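Local structure of carbohydrate-binding protein (Flavonifractor plautii, 6N1B) at residues L29-G34 with V354-L359; T53-V58 with W387-A392; T74-V77 with Y83-P86; S87-A90 with H96-E99; D120-Y125 with I334-F339. The protein is an N-acetylgalactosamine deacetylase that probably strips the acetyl group from blood group A antigen and binds the blood group B trisaccharide. All coordinates share one frame; numbering follows the deposited sequence.

Contact 1: L29-G34 with V354-L359; sequences LNKAPG and VWYSAL
Lys31 and Tyr356 meet at about a right angle, the lysine's aliphatic chain passing across the phenol end of the ring. The chain is extended beyond CG, and it is its middle, not its charged tip, that touches: Lys31 CD lies 3.3 Å from Tyr356 OH, with Lys31 CG 3.5 Å from the same oxygen. CG approaches the ring obliquely, so the ring carbons CZ and CE1 are brushed rather than stacked upon. A chi1 of 77° places Tyr356 CG between the backbone N and the carbonyl carbon and turns the ring toward Lys31. The polar ends of the pair share one partner, because Asp330 accepts a hydrogen bond from the phenol and makes a salt bridge with the ammonium group, which also reaches the carbonyl of Ser322. A common carboxylate thus ties down both polar ends where the chain crosses the phenol. Further along, Leu29 and Val354 also cross at about a right angle, and here the contact is purely apolar: one methyl of the leucine, CD1, comes to 3.7 Å from Val354 CG2. No hydrogen bond joins 29-34 directly to 354-359. The strand 385-395 runs between them and takes backbone bonds from both, Ala32 and Tyr356 pairing with Tyr391 and Gly390 respectively, so the side chains reach across its width on one face of the sheet. An N-terminal strand completing the outer edge of a blade built otherwise from the C-terminal part of the chain is the "velcro" closure characteristic of beta-propellers.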
# COMPACT_ATOMS: atom_id res chain seq x y z
N LEU A 29 -17.91 3.63 4.12
CA LEU A 29 -17.71 3.09 2.78
C LEU A 29 -18.60 1.91 2.58
O LEU A 29 -18.86 1.17 3.49
CB LEU A 29 -16.23 2.71 2.57
CG LEU A 29 -15.17 3.78 2.66
CD1 LEU A 29 -13.77 3.17 2.63
CD2 LEU A 29 -15.32 4.86 1.63
N ASN A 30 -19.02 1.71 1.31
CA ASN A 30 -19.82 0.53 0.94
C ASN A 30 -18.91 -0.51 0.36
O ASN A 30 -18.31 -0.28 -0.72
CB ASN A 30 -20.84 1.00 -0.09
CG ASN A 30 -21.84 2.00 0.53
OD1 ASN A 30 -22.01 3.10 -0.13
ND2 ASN A 30 -22.36 1.70 1.62
N LYS A 31 -18.76 -1.64 1.04
CA LYS A 31 -17.90 -2.74 0.53
C LYS A 31 -18.59 -3.42 -0.64
O LYS A 31 -19.79 -3.71 -0.62
CB LYS A 31 -17.71 -3.75 1.67
CG LYS A 31 -16.90 -3.23 2.84
CD LYS A 31 -16.96 -4.26 4.01
CE LYS A 31 -16.09 -3.91 5.15
NZ LYS A 31 -16.09 -4.97 6.19
N ALA A 32 -17.78 -3.66 -1.67
CA ALA A 32 -18.25 -4.44 -2.80
C ALA A 32 -18.32 -5.89 -2.37
O ALA A 32 -17.50 -6.37 -1.64
CB ALA A 32 -17.33 -4.32 -4.01
N PRO A 33 -19.34 -6.65 -2.86
CA PRO A 33 -19.39 -8.08 -2.55
C PRO A 33 -18.16 -8.84 -3.03
O PRO A 33 -17.59 -8.43 -4.06
CB PRO A 33 -20.63 -8.55 -3.34
CG PRO A 33 -21.33 -7.38 -3.82
CD PRO A 33 -20.41 -6.17 -3.75
N GLY A 34 -17.80 -9.87 -2.30
CA GLY A 34 -16.64 -10.70 -2.71
C GLY A 34 -15.33 -9.88 -2.60
O GLY A 34 -15.24 -9.00 -1.71
N VAL A 354 -11.54 2.68 -2.83
CA VAL A 354 -10.63 2.10 -1.85
C VAL A 354 -10.38 0.67 -2.17
O VAL A 354 -11.33 -0.17 -2.10
CB VAL A 354 -11.09 2.30 -0.41
CG1 VAL A 354 -10.10 1.71 0.57
CG2 VAL A 354 -11.39 3.81 -0.15
N TRP A 355 -9.18 0.27 -2.47
CA TRP A 355 -8.73 -1.16 -2.63
C TRP A 355 -8.19 -1.52 -1.29
O TRP A 355 -7.15 -1.03 -0.85
CB TRP A 355 -7.74 -1.28 -3.77
CG TRP A 355 -8.33 -1.02 -5.13
CD1 TRP A 355 -8.77 -1.98 -5.97
CD2 TRP A 355 -8.55 0.26 -5.79
NE1 TRP A 355 -9.29 -1.35 -7.09
CE2 TRP A 355 -9.14 -0.00 -7.03
CE3 TRP A 355 -8.28 1.61 -5.47
CZ2 TRP A 355 -9.52 1.01 -7.89
CZ3 TRP A 355 -8.61 2.59 -6.32
CH2 TRP A 355 -9.24 2.29 -7.53
N TYR A 356 -8.95 -2.36 -0.53
CA TYR A 356 -8.58 -2.72 0.82
C TYR A 356 -8.12 -4.12 0.94
O TYR A 356 -8.76 -5.03 0.37
CB TYR A 356 -9.70 -2.40 1.84
CG TYR A 356 -10.89 -3.34 1.93
CD1 TYR A 356 -12.00 -3.15 1.10
CD2 TYR A 356 -10.96 -4.26 2.87
CE1 TYR A 356 -13.17 -3.95 1.25
CE2 TYR A 356 -12.09 -5.02 3.08
CZ TYR A 356 -13.20 -4.88 2.32
OH TYR A 356 -14.34 -5.59 2.48
N SER A 357 -7.04 -4.38 1.64
CA SER A 357 -6.70 -5.74 1.98
C SER A 357 -7.24 -6.10 3.34
O SER A 357 -7.56 -5.18 4.16
CB SER A 357 -5.22 -6.01 1.80
OG SER A 357 -4.39 -5.30 2.74
N ALA A 358 -7.44 -7.39 3.57
CA ALA A 358 -7.99 -7.86 4.85
C ALA A 358 -7.64 -9.32 5.02
O ALA A 358 -7.08 -9.97 4.15
CB ALA A 358 -9.48 -7.61 4.92
N LEU A 359 -7.96 -9.81 6.22
CA LEU A 359 -7.71 -11.23 6.58
C LEU A 359 -8.98 -11.80 7.22
O LEU A 359 -9.68 -11.09 7.92
CB LEU A 359 -6.55 -11.36 7.58
CG LEU A 359 -5.16 -11.06 7.07
CD1 LEU A 359 -4.85 -9.58 6.96
CD2 LEU A 359 -4.16 -11.73 7.94

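Contact 2: T53-V58 with W387-A392; sequences THPDVV and WRIGYA. With CA (calcium ion), chain D.
The Trp387 indole presents its edge to Thr53, whose hydroxyl lies near the ring plane with OG1 3.5 Å from Trp387 CE3. The two side chains run side by side and point the same way, while Thr53 CB, 3.6 Å from Trp387 CE3, stands out of the ring plane. A chi1 of -163° swings Thr53 OG1 to this indole edge, where it is also hydrogen-bonded to Ser357 OG; Asn76 and Met78 touch the indole as well. One step on, Ile389 faces the Pro55 ring: its CD1 methyl is 3.9 Å from Pro55 CB, while Ile389 CG2 meets Pro55 CG at 4.0 Å. The two strands cross at -35°, running roughly the same way, and no hydrogen bond passes between them.

The next residue, Asp56, turns its carboxylate to the other side, where both oxygens clasp a calcium ion, OD1 at 2.4 Å and OD2 at 2.6 Å. Asp122 and Asp274 complete its protein ligands, and a calcium-bound water donates to the carbonyl of Val57. Strand 53-58 therefore works with two chemistries, seating itself on strand 387-392 through van der Waals contact, the Pro55-Ile389 part of it apolar, while its opposite side supplies charge to the metal.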
# COMPACT_ATOMS: atom_id res chain seq x y z
N THR A 53 -1.89 -9.21 -0.25
CA THR A 53 -2.12 -8.09 0.66
C THR A 53 -1.47 -6.84 0.17
O THR A 53 -0.66 -6.85 -0.77
CB THR A 53 -1.62 -8.53 2.11
OG1 THR A 53 -2.18 -7.65 3.06
CG2 THR A 53 -0.12 -8.50 2.17
N HIS A 54 -1.81 -5.78 0.88
CA HIS A 54 -1.11 -4.51 0.70
C HIS A 54 -1.02 -4.02 -0.75
O HIS A 54 0.06 -3.84 -1.34
CB HIS A 54 0.27 -4.56 1.35
CG HIS A 54 0.94 -3.24 1.65
ND1 HIS A 54 1.37 -2.27 0.75
CD2 HIS A 54 1.30 -2.89 2.94
CE1 HIS A 54 1.97 -1.33 1.53
NE2 HIS A 54 1.90 -1.68 2.81
N PRO A 55 -2.20 -3.80 -1.36
CA PRO A 55 -2.20 -3.24 -2.66
C PRO A 55 -1.71 -1.79 -2.62
O PRO A 55 -1.98 -1.09 -1.65
CB PRO A 55 -3.64 -3.28 -3.13
CG PRO A 55 -4.38 -3.11 -1.81
CD PRO A 55 -3.57 -3.89 -0.80
N ASP A 56 -1.24 -1.31 -3.78
CA ASP A 56 -1.09 0.12 -4.04
C ASP A 56 -1.48 0.41 -5.50
O ASP A 56 -0.82 -0.20 -6.39
CB ASP A 56 0.28 0.65 -3.68
CG ASP A 56 0.20 2.16 -3.49
OD1 ASP A 56 -0.64 2.65 -2.71
OD2 ASP A 56 0.93 2.91 -4.24
N VAL A 57 -2.53 1.21 -5.65
CA VAL A 57 -3.07 1.39 -6.97
C VAL A 57 -2.76 2.79 -7.48
O VAL A 57 -2.80 3.76 -6.70
CB VAL A 57 -4.60 1.18 -6.90
CG1 VAL A 57 -5.26 1.41 -8.25
CG2 VAL A 57 -4.91 -0.25 -6.49
N VAL A 58 -2.40 2.89 -8.76
CA VAL A 58 -2.22 4.14 -9.48
C VAL A 58 -3.33 4.25 -10.53
O VAL A 58 -3.48 3.33 -11.32
CB VAL A 58 -0.84 4.20 -10.15
CG1 VAL A 58 -0.74 5.48 -10.98
CG2 VAL A 58 0.33 4.12 -9.15
N TRP A 387 -5.48 -14.25 3.41
CA TRP A 387 -5.19 -12.88 2.99
C TRP A 387 -5.81 -12.59 1.62
O TRP A 387 -5.44 -13.31 0.64
CB TRP A 387 -3.68 -12.62 2.88
CG TRP A 387 -2.82 -12.96 4.06
CD1 TRP A 387 -2.52 -14.17 4.52
CD2 TRP A 387 -2.12 -12.01 4.92
NE1 TRP A 387 -1.60 -14.11 5.60
CE2 TRP A 387 -1.38 -12.77 5.87
CE3 TRP A 387 -2.04 -10.64 4.94
CZ2 TRP A 387 -0.55 -12.20 6.81
CZ3 TRP A 387 -1.25 -10.03 5.94
CH2 TRP A 387 -0.52 -10.82 6.84
N ARG A 388 -6.62 -11.55 1.49
CA ARG A 388 -7.13 -11.14 0.18
C ARG A 388 -7.21 -9.61 0.07
O ARG A 388 -7.09 -8.86 1.06
CB ARG A 388 -8.61 -11.66 -0.02
CG ARG A 388 -8.87 -13.14 0.06
CD ARG A 388 -8.17 -13.94 -1.03
NE ARG A 388 -8.58 -15.33 -0.88
CZ ARG A 388 -8.00 -16.35 -1.44
NH1 ARG A 388 -6.94 -16.20 -2.25
NH2 ARG A 388 -8.47 -17.59 -1.20
N ILE A 389 -7.46 -9.16 -1.17
CA ILE A 389 -7.69 -7.75 -1.51
C ILE A 389 -9.06 -7.62 -2.12
O ILE A 389 -9.39 -8.34 -3.09
CB ILE A 389 -6.63 -7.25 -2.55
CG1 ILE A 389 -5.24 -7.26 -1.93
CG2 ILE A 389 -6.99 -5.87 -3.05
CD1 ILE A 389 -4.10 -7.17 -2.99
N GLY A 390 -9.83 -6.68 -1.58
CA GLY A 390 -11.15 -6.31 -2.07
C GLY A 390 -11.31 -4.82 -2.33
O GLY A 390 -10.29 -4.14 -2.50
N TYR A 391 -12.55 -4.32 -2.31
CA TYR A 391 -12.82 -3.00 -2.74
C TYR A 391 -14.01 -2.45 -2.03
O TYR A 391 -15.00 -3.15 -1.72
CB TYR A 391 -13.09 -3.01 -4.27
CG TYR A 391 -13.35 -1.64 -4.89
CD1 TYR A 391 -12.34 -0.74 -5.17
CD2 TYR A 391 -14.66 -1.25 -5.16
CE1 TYR A 391 -12.60 0.52 -5.66
CE2 TYR A 391 -14.92 0.05 -5.70
CZ TYR A 391 -13.85 0.89 -5.96
OH TYR A 391 -14.15 2.18 -6.49
N ALA A 392 -13.97 -1.12 -1.72
CA ALA A 392 -15.07 -0.38 -1.15
C ALA A 392 -15.10 1.01 -1.74
O ALA A 392 -14.09 1.51 -2.21
CB ALA A 392 -14.87 -0.36 0.35
CA CA D . 0.12 4.95 -2.92
O HOH W 1 -0.48 5.00 -5.63
O HOH W 2 -2.10 5.55 -3.37
O HOH W 3 0.77 7.14 -2.16
O HOH W 4 2.00 5.85 -4.20

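Contact 3: T74-V77 with Y83-P86; sequences TPNV and YENP
A water grips Glu84 and Thr74 together: it donates to Glu84 OE2 at 2.7 Å and lies 2.9 Å from Thr74 OG1, a hydroxyl that also has a weak hydrogen bond to the carbonyl of Thr53. The glutamate reaches it with CG anti to the backbone N (chi1 -163°) and the rest of the chain extended. The same carboxylate stacks on the amide of Asn76, the two planes 26° apart. That overlap is not a hydrogen bond, since Asn76 OD1 and Glu84 OE1, 3.3 Å apart, are both acceptors; a second water relieves the amide oxygen by donating to it while accepting from the backbone N of Tyr83.

The backbones meet closely too. Glu84 is the centre of an inverse gamma turn, closed by Asn85 N to Tyr83 O at 2.8 Å, and the turn brings Glu84 CA to Pro75 O with a nearly straight CA-H...O contact of 3.1 Å. This weak contact meets a carbonyl that is buried with no conventional hydrogen-bond partner. At the far end, Val77 CG2 sits at the edge of the Tyr83 ring, 3.9 Å from CD2, while the ring stacks on Tyr42 and its hydroxyl bonds to Asp44.

The two arms run antiparallel and close the loop between strands 67-75 and 87-91 of a propeller blade. That loop carries Arg79 and Ser81 of the glycan pocket, and the Glu84 side chain comes within about 4 Å of the bound alpha-galactose, so this is a blade connection that helps to shape a sugar-binding site.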
# COMPACT_ATOMS: atom_id res chain seq x y z
N THR A 74 1.67 -7.52 -2.86
CA THR A 74 2.54 -8.69 -2.47
C THR A 74 1.64 -9.85 -2.12
O THR A 74 0.75 -9.73 -1.27
CB THR A 74 3.35 -8.36 -1.24
OG1 THR A 74 2.51 -7.72 -0.24
CG2 THR A 74 4.50 -7.45 -1.53
N PRO A 75 1.90 -11.02 -2.70
CA PRO A 75 1.36 -12.20 -2.12
C PRO A 75 1.70 -12.31 -0.68
O PRO A 75 2.70 -11.76 -0.20
CB PRO A 75 2.10 -13.36 -2.90
CG PRO A 75 2.45 -12.68 -4.22
CD PRO A 75 2.84 -11.31 -3.79
N ASN A 76 0.92 -13.06 0.12
CA ASN A 76 1.33 -13.42 1.48
C ASN A 76 0.52 -14.59 1.97
O ASN A 76 -0.64 -14.73 1.58
CB ASN A 76 1.23 -12.25 2.46
CG ASN A 76 2.21 -12.37 3.62
OD1 ASN A 76 3.25 -13.03 3.49
ND2 ASN A 76 1.84 -11.71 4.77
N VAL A 77 1.13 -15.39 2.85
CA VAL A 77 0.45 -16.47 3.59
C VAL A 77 0.90 -16.42 5.03
O VAL A 77 1.98 -15.87 5.32
CB VAL A 77 0.79 -17.86 2.94
CG1 VAL A 77 0.33 -17.91 1.49
CG2 VAL A 77 2.22 -18.23 3.09
N TYR A 83 7.21 -15.49 0.27
CA TYR A 83 6.44 -15.24 -0.97
C TYR A 83 6.02 -13.81 -1.12
O TYR A 83 5.41 -13.47 -2.17
CB TYR A 83 5.19 -16.12 -1.03
CG TYR A 83 5.46 -17.61 -0.84
CD1 TYR A 83 6.44 -18.29 -1.44
CD2 TYR A 83 4.67 -18.35 0.01
CE1 TYR A 83 6.69 -19.66 -1.27
CE2 TYR A 83 4.89 -19.68 0.22
CZ TYR A 83 5.92 -20.32 -0.38
OH TYR A 83 6.17 -21.66 -0.16
N GLU A 84 6.35 -12.96 -0.16
CA GLU A 84 5.81 -11.60 -0.03
C GLU A 84 6.53 -10.60 -0.96
O GLU A 84 7.02 -9.57 -0.47
CB GLU A 84 5.79 -11.24 1.45
CG GLU A 84 4.91 -10.06 1.81
CD GLU A 84 4.78 -9.84 3.23
OE1 GLU A 84 5.42 -10.56 4.07
OE2 GLU A 84 4.02 -8.91 3.63
N ASN A 85 6.50 -10.90 -2.26
CA ASN A 85 7.41 -10.21 -3.18
C ASN A 85 6.67 -9.35 -4.12
O ASN A 85 5.70 -9.81 -4.78
CB ASN A 85 8.26 -11.24 -3.88
CG ASN A 85 8.94 -12.14 -2.82
OD1 ASN A 85 8.79 -13.42 -2.90
ND2 ASN A 85 9.62 -11.56 -1.91
N PRO A 86 7.06 -8.07 -4.24
CA PRO A 86 6.36 -7.12 -5.15
C PRO A 86 6.03 -7.70 -6.51
O PRO A 86 6.89 -8.27 -7.18
CB PRO A 86 7.32 -5.94 -5.23
CG PRO A 86 7.98 -5.96 -3.90
CD PRO A 86 8.10 -7.43 -3.49
O HOH W 5 3.23 -6.64 2.31
O HOH W 6 4.73 -15.12 2.12

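Contact 4: S87-A90 with H96-E99; sequences SIVA and HWVE
Trp97 is swung against Val89 by a first torsion of -65°, which places its CG beside its own backbone N, and Val89 answers by holding CG2 between its backbone N and carbonyl carbon. The two side chains cross at about a right angle, with Val89 CG2 3.6 Å from Trp97 CE3 and approaching the ring obliquely. The same corner of the indole is pressed close to the main chain: CE3 is also 3.6 Å from the carbonyl carbon of Ala90, and Ala90 N lies at the ring edge, in its plane. Trp97 NE1 is held by the side-chain oxygen of Gln36 and its ring stacks on Phe38, so the indole is fixed from more than one side.

Alongside the indole, Ala90 and Val98 form a single antiparallel bridge, a hydrogen-bonded pair. Ala90 N donates to Val98 O over 2.9 Å at 163°, in the carbonyl plane, and Val98 N returns a bond to Ala90 O over 2.8 Å at 165°. Each carbonyl gains a longer CA-H...O contact, from Val89 CA to Val98 O at 3.3 Å and from Trp97 CA to Ala90 O at 3.4 Å. Val98 CG2 lies 3.5 Å from Ala90 O.

Toward the other end, Glu99 lays its CG by Val89 CG1 and sends its carboxylate to Asn105, which also accepts from the backbone N of Ile88. Segment 96-99 thus pairs with the outermost strand 87-91 of the blade through that one bridge: two straight backbone bonds set its register, and the buried indole and the Glu99-Asn105 bond add to its hold.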
# COMPACT_ATOMS: atom_id res chain seq x y z
N SER A 87 4.76 -7.53 -6.88
CA SER A 87 4.14 -8.05 -8.08
C SER A 87 3.31 -6.93 -8.70
O SER A 87 2.79 -6.06 -7.99
CB SER A 87 3.28 -9.27 -7.70
OG SER A 87 4.09 -10.35 -7.22
N ILE A 88 3.16 -7.00 -10.04
CA ILE A 88 2.45 -5.94 -10.79
C ILE A 88 1.27 -6.55 -11.58
O ILE A 88 1.41 -7.64 -12.22
CB ILE A 88 3.41 -5.28 -11.78
CG1 ILE A 88 4.52 -4.53 -11.05
CG2 ILE A 88 2.74 -4.41 -12.86
CD1 ILE A 88 4.07 -3.21 -10.43
N VAL A 89 0.16 -5.80 -11.56
CA VAL A 89 -0.94 -6.06 -12.48
C VAL A 89 -1.39 -4.70 -13.05
O VAL A 89 -1.08 -3.62 -12.51
CB VAL A 89 -2.12 -6.82 -11.82
CG1 VAL A 89 -1.79 -8.30 -11.69
CG2 VAL A 89 -2.55 -6.20 -10.51
N ALA A 90 -2.22 -4.75 -14.10
CA ALA A 90 -2.84 -3.64 -14.74
C ALA A 90 -4.31 -3.91 -15.03
O ALA A 90 -4.70 -5.11 -15.02
CB ALA A 90 -2.11 -3.18 -16.01
N HIS A 96 -10.90 -5.92 -12.74
CA HIS A 96 -10.35 -7.10 -13.37
C HIS A 96 -8.90 -6.82 -13.69
O HIS A 96 -8.60 -5.95 -14.52
CB HIS A 96 -11.16 -7.42 -14.65
CG HIS A 96 -12.61 -7.56 -14.37
ND1 HIS A 96 -13.50 -6.54 -14.58
CD2 HIS A 96 -13.30 -8.58 -13.79
CE1 HIS A 96 -14.72 -6.98 -14.23
NE2 HIS A 96 -14.61 -8.22 -13.74
N TRP A 97 -7.98 -7.50 -13.07
CA TRP A 97 -6.55 -7.21 -13.15
C TRP A 97 -5.91 -8.29 -14.02
O TRP A 97 -6.25 -9.50 -13.92
CB TRP A 97 -5.98 -7.26 -11.74
CG TRP A 97 -6.51 -6.18 -10.85
CD1 TRP A 97 -7.53 -6.30 -9.94
CD2 TRP A 97 -6.13 -4.82 -10.85
NE1 TRP A 97 -7.85 -5.08 -9.39
CE2 TRP A 97 -6.97 -4.14 -9.91
CE3 TRP A 97 -5.19 -4.07 -11.56
CZ2 TRP A 97 -6.82 -2.78 -9.66
CZ3 TRP A 97 -5.05 -2.76 -11.26
CH2 TRP A 97 -5.86 -2.09 -10.35
N VAL A 98 -4.92 -7.89 -14.80
CA VAL A 98 -4.16 -8.82 -15.62
C VAL A 98 -2.66 -8.57 -15.49
O VAL A 98 -2.24 -7.44 -15.17
CB VAL A 98 -4.57 -8.67 -17.12
CG1 VAL A 98 -6.00 -9.04 -17.33
CG2 VAL A 98 -4.26 -7.30 -17.70
N GLU A 99 -1.87 -9.56 -15.76
CA GLU A 99 -0.43 -9.39 -15.85
C GLU A 99 -0.12 -8.93 -17.25
O GLU A 99 -0.43 -9.67 -18.19
CB GLU A 99 0.28 -10.72 -15.46
CG GLU A 99 0.04 -11.16 -14.08
CD GLU A 99 0.62 -12.47 -13.73
OE1 GLU A 99 0.03 -13.49 -14.11
OE2 GLU A 99 1.44 -12.51 -12.83

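Contact 5: D120-Y125 with I334-F339; sequences DADMVY and IYRSSF. With CA (calcium ion), chain C; CA (calcium ion), chain D.
Asp122 OD1 serves a metal and an arginine at once: it binds a calcium ion at 2.4 Å and accepts a hydrogen bond from Arg336 NH2 at 2.9 Å, part of a salt bridge. The donor arrives on the anti side of the carboxylate, 24° out of its plane, yet the oxygen lies close to the guanidinium plane; the two flat groups are almost perpendicular, 85° apart. A bend at chi2 (-88°) brings the guanidinium here, with Ala121 O standing over one of its faces. Its other terminal nitrogen, NH1, bonds to Asp56, a fellow ligand of the calcium with Asp274, and to the carbonyl of Pro55.

Toward the start of both segments, at Asp120 and Tyr335, lies a second site. Asp120 OD1 binds its calcium at 2.0 Å with His272 and four waters, one of which is hydrogen-bonded to Tyr335 OH at 2.6 Å. Tyr335 touches the bound alpha-galactose, so it stands between the sugar and a metal-bound water. The metal bonds are short for calcium, so the exact geometry of this site, or the identity of its metal, should be read with caution.

One arginine thus bridges two calcium-binding carboxylates, probably offsetting some of the negative charge gathered there and holding both aspartates in position for the metal.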
# COMPACT_ATOMS: atom_id res chain seq x y z
N ASP A 120 5.20 -4.50 1.74
CA ASP A 120 4.84 -3.07 1.81
C ASP A 120 5.14 -2.30 0.54
O ASP A 120 5.85 -1.22 0.59
CB ASP A 120 5.54 -2.38 3.00
CG ASP A 120 5.09 -2.88 4.37
OD1 ASP A 120 4.28 -3.81 4.42
OD2 ASP A 120 5.72 -2.45 5.35
N ALA A 121 4.63 -2.70 -0.60
CA ALA A 121 4.86 -1.98 -1.83
C ALA A 121 3.97 -0.73 -1.93
O ALA A 121 2.82 -0.70 -1.56
CB ALA A 121 4.67 -2.85 -3.01
N ASP A 122 4.51 0.29 -2.62
CA ASP A 122 3.79 1.55 -2.96
C ASP A 122 4.38 2.11 -4.22
O ASP A 122 5.62 2.06 -4.38
CB ASP A 122 3.92 2.54 -1.78
CG ASP A 122 3.16 3.84 -1.95
OD1 ASP A 122 1.90 3.97 -1.57
OD2 ASP A 122 3.80 4.79 -2.52
N MET A 123 3.53 2.55 -5.16
CA MET A 123 3.99 2.93 -6.51
C MET A 123 3.42 4.30 -6.86
O MET A 123 2.26 4.63 -6.60
CB MET A 123 3.53 1.86 -7.48
CG MET A 123 3.90 2.06 -8.95
SD MET A 123 3.71 0.60 -9.94
CE MET A 123 1.94 0.46 -9.96
N VAL A 124 4.30 5.06 -7.53
CA VAL A 124 4.01 6.41 -8.01
C VAL A 124 4.22 6.52 -9.52
O VAL A 124 5.20 5.99 -10.01
CB VAL A 124 4.94 7.40 -7.29
CG1 VAL A 124 4.59 8.87 -7.59
CG2 VAL A 124 4.86 7.23 -5.86
N TYR A 125 3.32 7.23 -10.18
CA TYR A 125 3.57 7.67 -11.55
C TYR A 125 4.37 8.95 -11.57
O TYR A 125 4.01 9.93 -10.91
CB TYR A 125 2.25 7.90 -12.28
CG TYR A 125 2.43 8.40 -13.69
CD1 TYR A 125 3.05 7.61 -14.63
CD2 TYR A 125 2.05 9.65 -14.04
CE1 TYR A 125 3.26 8.01 -15.91
CE2 TYR A 125 2.21 10.12 -15.37
CZ TYR A 125 2.84 9.33 -16.30
OH TYR A 125 3.06 9.82 -17.58
N ILE A 334 -8.93 -5.20 9.07
CA ILE A 334 -8.66 -4.53 7.83
C ILE A 334 -7.20 -4.22 7.76
O ILE A 334 -6.61 -3.72 8.76
CB ILE A 334 -9.51 -3.29 7.61
CG1 ILE A 334 -11.01 -3.56 7.84
CG2 ILE A 334 -9.25 -2.69 6.30
CD1 ILE A 334 -11.58 -4.60 6.96
N TYR A 335 -6.57 -4.57 6.65
CA TYR A 335 -5.13 -4.41 6.46
C TYR A 335 -4.88 -3.20 5.52
O TYR A 335 -5.78 -2.44 5.22
CB TYR A 335 -4.48 -5.74 5.96
CG TYR A 335 -3.11 -6.00 6.52
CD1 TYR A 335 -3.04 -6.46 7.87
CD2 TYR A 335 -1.92 -5.78 5.87
CE1 TYR A 335 -1.78 -6.65 8.47
CE2 TYR A 335 -0.68 -5.94 6.44
CZ TYR A 335 -0.65 -6.39 7.80
OH TYR A 335 0.61 -6.51 8.42
N ARG A 336 -3.62 -3.02 5.12
CA ARG A 336 -3.28 -1.82 4.41
C ARG A 336 -4.06 -1.63 3.16
O ARG A 336 -4.28 -2.58 2.40
CB ARG A 336 -1.76 -1.85 4.13
CG ARG A 336 -1.20 -0.49 3.68
CD ARG A 336 -1.23 -0.18 2.17
NE ARG A 336 -0.34 0.99 1.96
CZ ARG A 336 -0.10 1.55 0.76
NH1 ARG A 336 -0.71 1.12 -0.32
NH2 ARG A 336 0.67 2.61 0.71
N SER A 337 -4.51 -0.41 2.93
CA SER A 337 -5.44 -0.11 1.85
C SER A 337 -4.90 1.03 1.01
O SER A 337 -4.12 1.88 1.50
CB SER A 337 -6.78 0.20 2.46
OG SER A 337 -7.25 -0.96 3.22
N SER A 338 -5.26 1.11 -0.25
CA SER A 338 -4.88 2.15 -1.19
C SER A 338 -6.12 2.83 -1.71
O SER A 338 -7.14 2.21 -1.84
CB SER A 338 -4.04 1.52 -2.28
OG SER A 338 -3.62 2.45 -3.25
N PHE A 339 -6.03 4.10 -2.05
CA PHE A 339 -7.24 4.78 -2.53
C PHE A 339 -6.93 5.76 -3.63
O PHE A 339 -5.78 6.23 -3.81
CB PHE A 339 -7.97 5.48 -1.40
CG PHE A 339 -7.33 6.71 -0.90
CD1 PHE A 339 -6.18 6.65 -0.06
CD2 PHE A 339 -7.81 7.90 -1.19
CE1 PHE A 339 -5.62 7.83 0.40
CE2 PHE A 339 -7.24 9.12 -0.76
CZ PHE A 339 -6.17 9.04 0.06
CA CA C . 3.49 -4.85 5.89
CA CA D . 0.12 4.95 -2.92
O HOH W 7 2.84 -6.28 7.13
O HOH W 8 1.96 -5.23 4.43
O HOH W 9 4.34 -6.76 5.43
O HOH W 10 5.15 -4.39 7.17
O HOH W 2 -2.10 5.55 -3.37

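In the fold
The contacts sit in a five-bladed beta-propeller. Contact 1 lies within the last blade, and contact 2, centred 8 Å away, joins that blade's strand 385-395 to the first blade's innermost strand 52-60. Contact 5, only about 7 Å from contact 2 and near the centre of the chain, crosses between the innermost strands of the second and last blades; the two share a calcium ion. Contacts 3 and 4, centres 14 Å apart, follow one another along the first blade. Contacts 3, 4 and 5 are all nested inside the long loops closed by contacts 1 and 2, so these far-apart pairings close the ring around the metal sites, with the glycan pocket alongside.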